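Local structure of CbsA (Xanthomonas oryzae pv. oryzae, 5XYH) at residues F8-Y14 and T84-V88; L111-L116 and S168-G174; T238-E242 and F269-T273. The protein hydrolyses the beta-1,4 linkages of cellulose as an exoglucanase of glycoside hydrolase family 6, releasing cellobiose from chain ends. All coordinates share one frame; numbering follows the deposited sequence. Where two conformers were deposited one is given.

Contact 1: residues F8-Y14 and T84-V88; sequences FVGASGY and TPITV
Thr87 lays its methyl group CG2 over one face of the Phe8 ring, 4.2 Å above the plane and offset toward the rim, and the two side chains cross at about a right angle. The same threonine turns OG1 toward a water 2.8 Å from that oxygen, which also gives a weak bond to Ser12 O. Threonine suits this place because its methyl serves the aromatic ring while its hydroxyl serves the water.

Beneath the ring the backbones run parallel. Ser12 N donates to Pro85 O at 3.0 Å, Thr87 N returns a bond to Ser12 O at 2.9 Å, and Tyr14 N reaches Thr87 O at 3.0 Å. Gly13 pairs with Thr87, its CA near Thr87 O. Ser12 and Ile86 turn their side chains to the face of the sheet opposite that of Thr87, where Ser12 OG holds a second water at 2.8 Å; that water donates in turn to Thr84 O.

The chain enters this pairing through a type II turn from Phe8 to Ala11, in which Gly10 readily takes the positive phi of 72°. Just after the turn, Ala11 CB packs on Pro85 CG at 3.7 Å. At the far end, with CG anti to the backbone N (chi1 163°), the Tyr14 ring passes Val88, CD2 lying 4.0 Å from Val88 CG1, and its hydroxyl bonds His72 of helix 69-79.

Phe8 also packs against Val142 of strand 140-145 and against Ala356 and Val358 of strand 354-358, while residues 12-13 add a short parallel strand beside the start of strand 86-92, consistent with the distorted alpha/beta barrel of family 6.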
# COMPACT_ATOMS: atom_id res chain seq x y z
N PHE A 8 -12.58 11.74 -2.63
CA PHE A 8 -11.79 12.53 -1.70
C PHE A 8 -12.09 14.02 -1.79
O PHE A 8 -11.76 14.76 -0.86
CB PHE A 8 -10.30 12.28 -1.93
CG PHE A 8 -9.88 10.86 -1.59
CD1 PHE A 8 -9.45 10.55 -0.32
CD2 PHE A 8 -9.96 9.86 -2.53
CE1 PHE A 8 -9.07 9.26 -0.00
CE2 PHE A 8 -9.59 8.57 -2.22
CZ PHE A 8 -9.14 8.27 -0.97
N VAL A 9 -12.70 14.48 -2.89
CA VAL A 9 -12.87 15.91 -3.10
C VAL A 9 -13.82 16.47 -2.06
O VAL A 9 -14.95 15.99 -1.91
CB VAL A 9 -13.38 16.20 -4.52
CG1 VAL A 9 -13.76 17.66 -4.63
CG2 VAL A 9 -12.33 15.81 -5.55
N GLY A 10 -13.36 17.48 -1.32
CA GLY A 10 -14.18 18.12 -0.31
C GLY A 10 -14.44 17.31 0.94
O GLY A 10 -15.23 17.75 1.79
N ALA A 11 -13.80 16.15 1.10
CA ALA A 11 -14.12 15.24 2.19
C ALA A 11 -13.03 15.24 3.26
O ALA A 11 -11.84 15.37 2.96
CB ALA A 11 -14.30 13.81 1.67
N SER A 12 -13.45 15.08 4.51
CA SER A 12 -12.51 14.74 5.56
C SER A 12 -12.25 13.24 5.51
O SER A 12 -12.81 12.51 4.68
CB SER A 12 -13.03 15.18 6.93
OG SER A 12 -14.27 14.56 7.25
N GLY A 13 -11.38 12.76 6.40
CA GLY A 13 -11.08 11.34 6.47
C GLY A 13 -11.21 10.82 7.89
O GLY A 13 -11.01 11.54 8.87
N TYR A 14 -11.53 9.53 7.98
CA TYR A 14 -11.72 8.87 9.26
C TYR A 14 -10.38 8.65 9.95
O TYR A 14 -9.45 8.08 9.37
CB TYR A 14 -12.46 7.55 9.03
CG TYR A 14 -12.40 6.56 10.17
CD1 TYR A 14 -12.91 6.88 11.42
CD2 TYR A 14 -11.82 5.30 10.00
CE1 TYR A 14 -12.85 5.98 12.47
CE2 TYR A 14 -11.76 4.39 11.05
CZ TYR A 14 -12.29 4.74 12.28
OH TYR A 14 -12.24 3.86 13.35
N THR A 84 -20.56 17.76 5.07
CA THR A 84 -19.21 17.53 4.58
C THR A 84 -19.02 16.03 4.41
O THR A 84 -19.27 15.27 5.37
CB THR A 84 -18.18 18.11 5.55
OG1 THR A 84 -18.49 19.49 5.80
CG2 THR A 84 -16.76 17.99 4.98
N PRO A 85 -18.64 15.55 3.23
CA PRO A 85 -18.39 14.12 3.08
C PRO A 85 -17.18 13.70 3.91
O PRO A 85 -16.36 14.53 4.32
CB PRO A 85 -18.14 13.95 1.58
CG PRO A 85 -17.64 15.28 1.14
CD PRO A 85 -18.38 16.29 1.98
N ILE A 86 -17.08 12.39 4.15
CA ILE A 86 -15.96 11.79 4.88
C ILE A 86 -15.63 10.46 4.21
O ILE A 86 -16.54 9.71 3.82
CB ILE A 86 -16.30 11.61 6.38
CG1 ILE A 86 -15.11 11.06 7.17
CG2 ILE A 86 -17.53 10.73 6.55
CD1 ILE A 86 -15.34 11.00 8.67
N THR A 87 -14.34 10.18 4.02
CA THR A 87 -13.92 8.90 3.47
C THR A 87 -13.44 7.98 4.58
O THR A 87 -12.77 8.43 5.53
CB THR A 87 -12.83 9.06 2.39
OG1 THR A 87 -11.65 9.69 2.93
CG2 THR A 87 -13.34 9.89 1.24
N VAL A 88 -13.82 6.70 4.49
CA VAL A 88 -13.39 5.66 5.43
C VAL A 88 -12.51 4.69 4.65
O VAL A 88 -13.00 3.99 3.75
CB VAL A 88 -14.57 4.94 6.08
CG1 VAL A 88 -14.09 3.90 7.07
CG2 VAL A 88 -15.47 5.94 6.78
O HOH W 1 -10.66 12.26 2.70
O HOH W 2 -16.99 15.13 7.21

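Contact 2: residues L111-L116 and S168-G174; sequences LTQAGL and SGIYEAG
Ser168 OG, which has Leu111 CD1 for a neighbour across the contact, is gripped twice on its own side: it accepts from Ile170 N at 3.2 Å, closing an ST turn, and is hydrogen-bonded to Gln164 O of the preceding helix. Serine thus joins the end of helix 160-167 to the start of helix 170-183, and Gly169 accommodates the positive phi (75°) of the short link between the helices.

Ile170 is the chief wedge. Its CD1 abuts the backbone of the other segment, 3.5 Å from Thr112 C, while its CB receives Leu111 CD1 at 3.9 Å. The same leucine methyl also approaches the Tyr171 ring at CE1, 4.2 Å away; the ring's hydroxyl is tied to Gly97 O. Gln113, its chain bent at chi2 (-60°), brings NE2 obliquely across Ile170, near CG1, a van der Waals contact at the more exposed border.

These are the first turns of helices 113-131 and 170-183, which alternate with the parallel strands 86-92, 140-145 and 188-193 in the beta-alpha-beta pattern of the family 6 barrel. Thr112 is the N-cap of the first helix, its OG1 accepting from Gly115 N at 2.9 Å.

One turn further in, Leu116 reaches toward the other helix with CG anti to the backbone N (chi1 178°), and its two methyls divide that helix between them. CD2 rests on Ala173 CB at 3.7 Å, whereas CD1 lies 3.9 Å from Gly174 CA, where the small alanine and the glycine admit the branched leucine close to the helix backbone.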
# COMPACT_ATOMS: atom_id res chain seq x y z
N LEU A 111 -5.10 -21.63 -1.14
CA LEU A 111 -5.29 -21.46 -2.58
C LEU A 111 -5.97 -22.70 -3.15
O LEU A 111 -5.37 -23.51 -3.88
CB LEU A 111 -3.96 -21.19 -3.26
CG LEU A 111 -4.09 -20.78 -4.73
CD1 LEU A 111 -4.56 -19.32 -4.85
CD2 LEU A 111 -2.78 -21.03 -5.48
N THR A 112 -7.24 -22.84 -2.81
CA THR A 112 -8.12 -23.90 -3.28
C THR A 112 -9.50 -23.30 -3.53
O THR A 112 -9.82 -22.22 -3.04
CB THR A 112 -8.25 -25.04 -2.27
OG1 THR A 112 -8.87 -24.54 -1.08
CG2 THR A 112 -6.87 -25.64 -1.90
N GLN A 113 -10.32 -24.04 -4.27
CA GLN A 113 -11.72 -23.65 -4.43
C GLN A 113 -12.44 -23.54 -3.09
O GLN A 113 -13.23 -22.61 -2.87
CB GLN A 113 -12.44 -24.64 -5.34
CG GLN A 113 -12.03 -24.52 -6.78
CD GLN A 113 -12.32 -23.14 -7.34
OE1 GLN A 113 -13.38 -22.57 -7.08
NE2 GLN A 113 -11.38 -22.61 -8.12
N ALA A 114 -12.17 -24.47 -2.17
CA ALA A 114 -12.74 -24.32 -0.83
C ALA A 114 -12.27 -23.01 -0.19
O ALA A 114 -13.05 -22.32 0.47
CB ALA A 114 -12.38 -25.53 0.03
N GLY A 115 -11.00 -22.65 -0.41
CA GLY A 115 -10.51 -21.39 0.12
C GLY A 115 -11.24 -20.21 -0.48
O GLY A 115 -11.65 -19.28 0.22
N LEU A 116 -11.46 -20.25 -1.80
CA LEU A 116 -12.16 -19.17 -2.48
C LEU A 116 -13.59 -19.02 -1.96
O LEU A 116 -14.08 -17.89 -1.78
CB LEU A 116 -12.15 -19.42 -3.98
CG LEU A 116 -12.89 -18.42 -4.86
CD1 LEU A 116 -12.28 -17.03 -4.71
CD2 LEU A 116 -12.87 -18.88 -6.30
N SER A 168 -4.85 -21.56 -11.53
CA SER A 168 -6.09 -21.93 -10.85
C SER A 168 -7.22 -20.94 -11.12
O SER A 168 -8.38 -21.27 -10.86
CB SER A 168 -5.86 -22.02 -9.34
OG SER A 168 -5.67 -20.72 -8.79
N GLY A 169 -6.90 -19.74 -11.59
CA GLY A 169 -7.91 -18.70 -11.75
C GLY A 169 -8.37 -18.05 -10.47
O GLY A 169 -9.20 -17.15 -10.52
N ILE A 170 -7.81 -18.44 -9.31
CA ILE A 170 -8.41 -18.06 -8.04
C ILE A 170 -8.19 -16.58 -7.73
O ILE A 170 -9.10 -15.90 -7.26
CB ILE A 170 -7.90 -18.97 -6.91
CG1 ILE A 170 -8.43 -20.40 -7.14
CG2 ILE A 170 -8.37 -18.45 -5.56
CD1 ILE A 170 -7.94 -21.44 -6.10
N TYR A 171 -6.98 -16.05 -7.99
CA TYR A 171 -6.77 -14.62 -7.78
C TYR A 171 -7.79 -13.80 -8.58
O TYR A 171 -8.45 -12.91 -8.03
CB TYR A 171 -5.36 -14.19 -8.18
CG TYR A 171 -4.32 -14.30 -7.08
CD1 TYR A 171 -4.51 -15.15 -5.99
CD2 TYR A 171 -3.14 -13.57 -7.16
CE1 TYR A 171 -3.54 -15.25 -5.00
CE2 TYR A 171 -2.17 -13.67 -6.18
CZ TYR A 171 -2.36 -14.51 -5.11
OH TYR A 171 -1.40 -14.60 -4.14
N GLU A 172 -7.93 -14.11 -9.87
CA GLU A 172 -8.86 -13.36 -10.72
C GLU A 172 -10.30 -13.55 -10.26
O GLU A 172 -11.10 -12.61 -10.32
CB GLU A 172 -8.68 -13.78 -12.18
CG GLU A 172 -7.32 -13.39 -12.73
CD GLU A 172 -6.98 -14.09 -14.04
OE1 GLU A 172 -7.31 -13.53 -15.11
OE2 GLU A 172 -6.37 -15.19 -13.99
N ALA A 173 -10.64 -14.76 -9.80
CA ALA A 173 -12.00 -15.01 -9.32
C ALA A 173 -12.27 -14.23 -8.04
O ALA A 173 -13.36 -13.68 -7.87
CB ALA A 173 -12.23 -16.50 -9.09
N GLY A 174 -11.29 -14.18 -7.14
CA GLY A 174 -11.45 -13.41 -5.91
C GLY A 174 -11.62 -11.92 -6.15
O GLY A 174 -12.46 -11.27 -5.53

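Contact 3: residues T238-E242 and F269-T273; sequences TPLHE and FDEST
Asp270 can be followed outward from its CB, which lies 3.2 Å from Pro239 O and is also close to Leu240 O. CG passes beside Leu240 O and His241 CA, and there the carboxylate divides its work. OD2 accepts from Glu242 N at 3.1 Å, on its anti side and 24° out of the carboxylate plane. OD1 turns back to its own helix, taking Thr273 N at 2.8 Å and Thr273 OG1 at 2.7 Å. With chi1 at 56°, CG sits between the backbone N and the carbonyl carbon; the short aspartate chain can then cap the helix and still hold the loop.

The loop repays this with its own carbonyls. Pro239 O accepts from Glu271 N at 2.9 Å, and Leu240 O from Ser272 N at 3.2 Å. A further bond from Ser272 OG to Leu240 O is doubtful, since this serine has two conformers. The first three amides of the helix are therefore all satisfied. A water bridges Glu242 OE2 and Phe269 O, and the Glu242 carboxylate also accepts from Val325 N and Asp326 N.

Asp270 is thus the N-cap of helix 271-284. Strand 292-296, which follows the helix, touches Leu240 and Glu271 through Ile295; Glu271 OE1 bonds Thr232 at the end of strand 229-232, anchoring the helix start and the loop beside two neighbouring parallel strands.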
# COMPACT_ATOMS: atom_id res chain seq x y z
N THR A 238 8.62 3.70 -1.99
CA THR A 238 9.22 4.36 -3.14
C THR A 238 8.81 5.83 -3.15
O THR A 238 7.63 6.14 -2.95
CB THR A 238 8.80 3.66 -4.43
OG1 THR A 238 9.27 2.30 -4.40
CG2 THR A 238 9.40 4.36 -5.64
N PRO A 239 9.75 6.75 -3.34
CA PRO A 239 9.42 8.16 -3.14
C PRO A 239 8.40 8.68 -4.16
O PRO A 239 8.23 8.15 -5.25
CB PRO A 239 10.77 8.87 -3.29
CG PRO A 239 11.68 7.90 -3.94
CD PRO A 239 11.19 6.53 -3.57
N LEU A 240 7.69 9.72 -3.73
CA LEU A 240 6.78 10.44 -4.62
C LEU A 240 7.54 11.01 -5.82
O LEU A 240 7.11 10.85 -6.97
CB LEU A 240 6.09 11.56 -3.84
CG LEU A 240 4.89 12.27 -4.47
CD1 LEU A 240 3.84 11.26 -4.87
CD2 LEU A 240 4.32 13.30 -3.49
N HIS A 241 8.67 11.66 -5.55
CA HIS A 241 9.55 12.17 -6.59
C HIS A 241 10.99 11.85 -6.25
O HIS A 241 11.37 11.81 -5.07
CB HIS A 241 9.43 13.69 -6.77
CG HIS A 241 8.03 14.18 -6.97
ND1 HIS A 241 7.34 14.00 -8.14
CD2 HIS A 241 7.21 14.88 -6.14
CE1 HIS A 241 6.14 14.55 -8.03
NE2 HIS A 241 6.04 15.08 -6.83
N GLU A 242 11.79 11.64 -7.28
CA GLU A 242 13.24 11.68 -7.13
C GLU A 242 13.71 13.01 -7.69
O GLU A 242 14.01 13.13 -8.89
CB GLU A 242 13.90 10.50 -7.84
CG GLU A 242 13.83 9.18 -7.05
CD GLU A 242 14.78 9.12 -5.86
OE1 GLU A 242 15.49 10.12 -5.58
OE2 GLU A 242 14.81 8.05 -5.20
N PHE A 269 11.50 5.70 -11.58
CA PHE A 269 12.26 6.01 -10.37
C PHE A 269 11.38 6.38 -9.19
O PHE A 269 11.85 6.31 -8.04
CB PHE A 269 13.21 7.20 -10.61
CG PHE A 269 14.33 6.91 -11.57
CD1 PHE A 269 14.49 5.67 -12.16
CD2 PHE A 269 15.24 7.92 -11.89
CE1 PHE A 269 15.52 5.43 -13.05
CE2 PHE A 269 16.27 7.70 -12.78
CZ PHE A 269 16.42 6.45 -13.36
N ASP A 270 10.14 6.81 -9.44
CA ASP A 270 9.29 7.30 -8.36
C ASP A 270 7.83 6.99 -8.68
O ASP A 270 7.48 6.55 -9.79
CB ASP A 270 9.52 8.81 -8.11
CG ASP A 270 9.32 9.67 -9.37
OD1 ASP A 270 8.31 9.51 -10.08
OD2 ASP A 270 10.17 10.54 -9.62
N GLU A 271 6.97 7.22 -7.68
CA GLU A 271 5.56 6.85 -7.81
C GLU A 271 4.78 7.81 -8.71
O GLU A 271 3.79 7.40 -9.32
CB GLU A 271 4.92 6.76 -6.42
CG GLU A 271 5.53 5.60 -5.60
CD GLU A 271 5.41 4.27 -6.32
OE1 GLU A 271 4.28 3.75 -6.44
OE2 GLU A 271 6.46 3.73 -6.75
N SER A 272 5.20 9.07 -8.78
CA SER A 272 4.53 10.00 -9.69
C SER A 272 4.71 9.56 -11.14
O SER A 272 3.74 9.49 -11.90
CB SER A 272 5.06 11.42 -9.48
OG SER A 272 4.62 11.93 -8.24
N THR A 273 5.95 9.25 -11.53
CA THR A 273 6.18 8.73 -12.88
C THR A 273 5.42 7.43 -13.11
O THR A 273 4.80 7.24 -14.16
CB THR A 273 7.69 8.54 -13.10
OG1 THR A 273 8.40 9.73 -12.73
CG2 THR A 273 8.00 8.19 -14.55
O HOH W 3 14.02 5.88 -6.50

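How the contacts relate
The contacts follow one another along the chain. Contact 1 lies at the start of strand 86-92; the same strand leads on to helix 113-131, whose first turn is in contact 2, yet their centres are 34 Å apart. Contact 3, whose loop follows strand 229-232, is 25 Å from contact 1 and 33 Å from contact 2, centre to centre, and lies across the chain's centre from contact 2. None touches another: the nearest atoms, of contacts 1 and 3, are about 14 Å apart. As family 6 active sites lie at the C-terminal ends of the strands, contacts 2 and 3, built from elements that follow strands, probably lie toward that end, unlike contact 1.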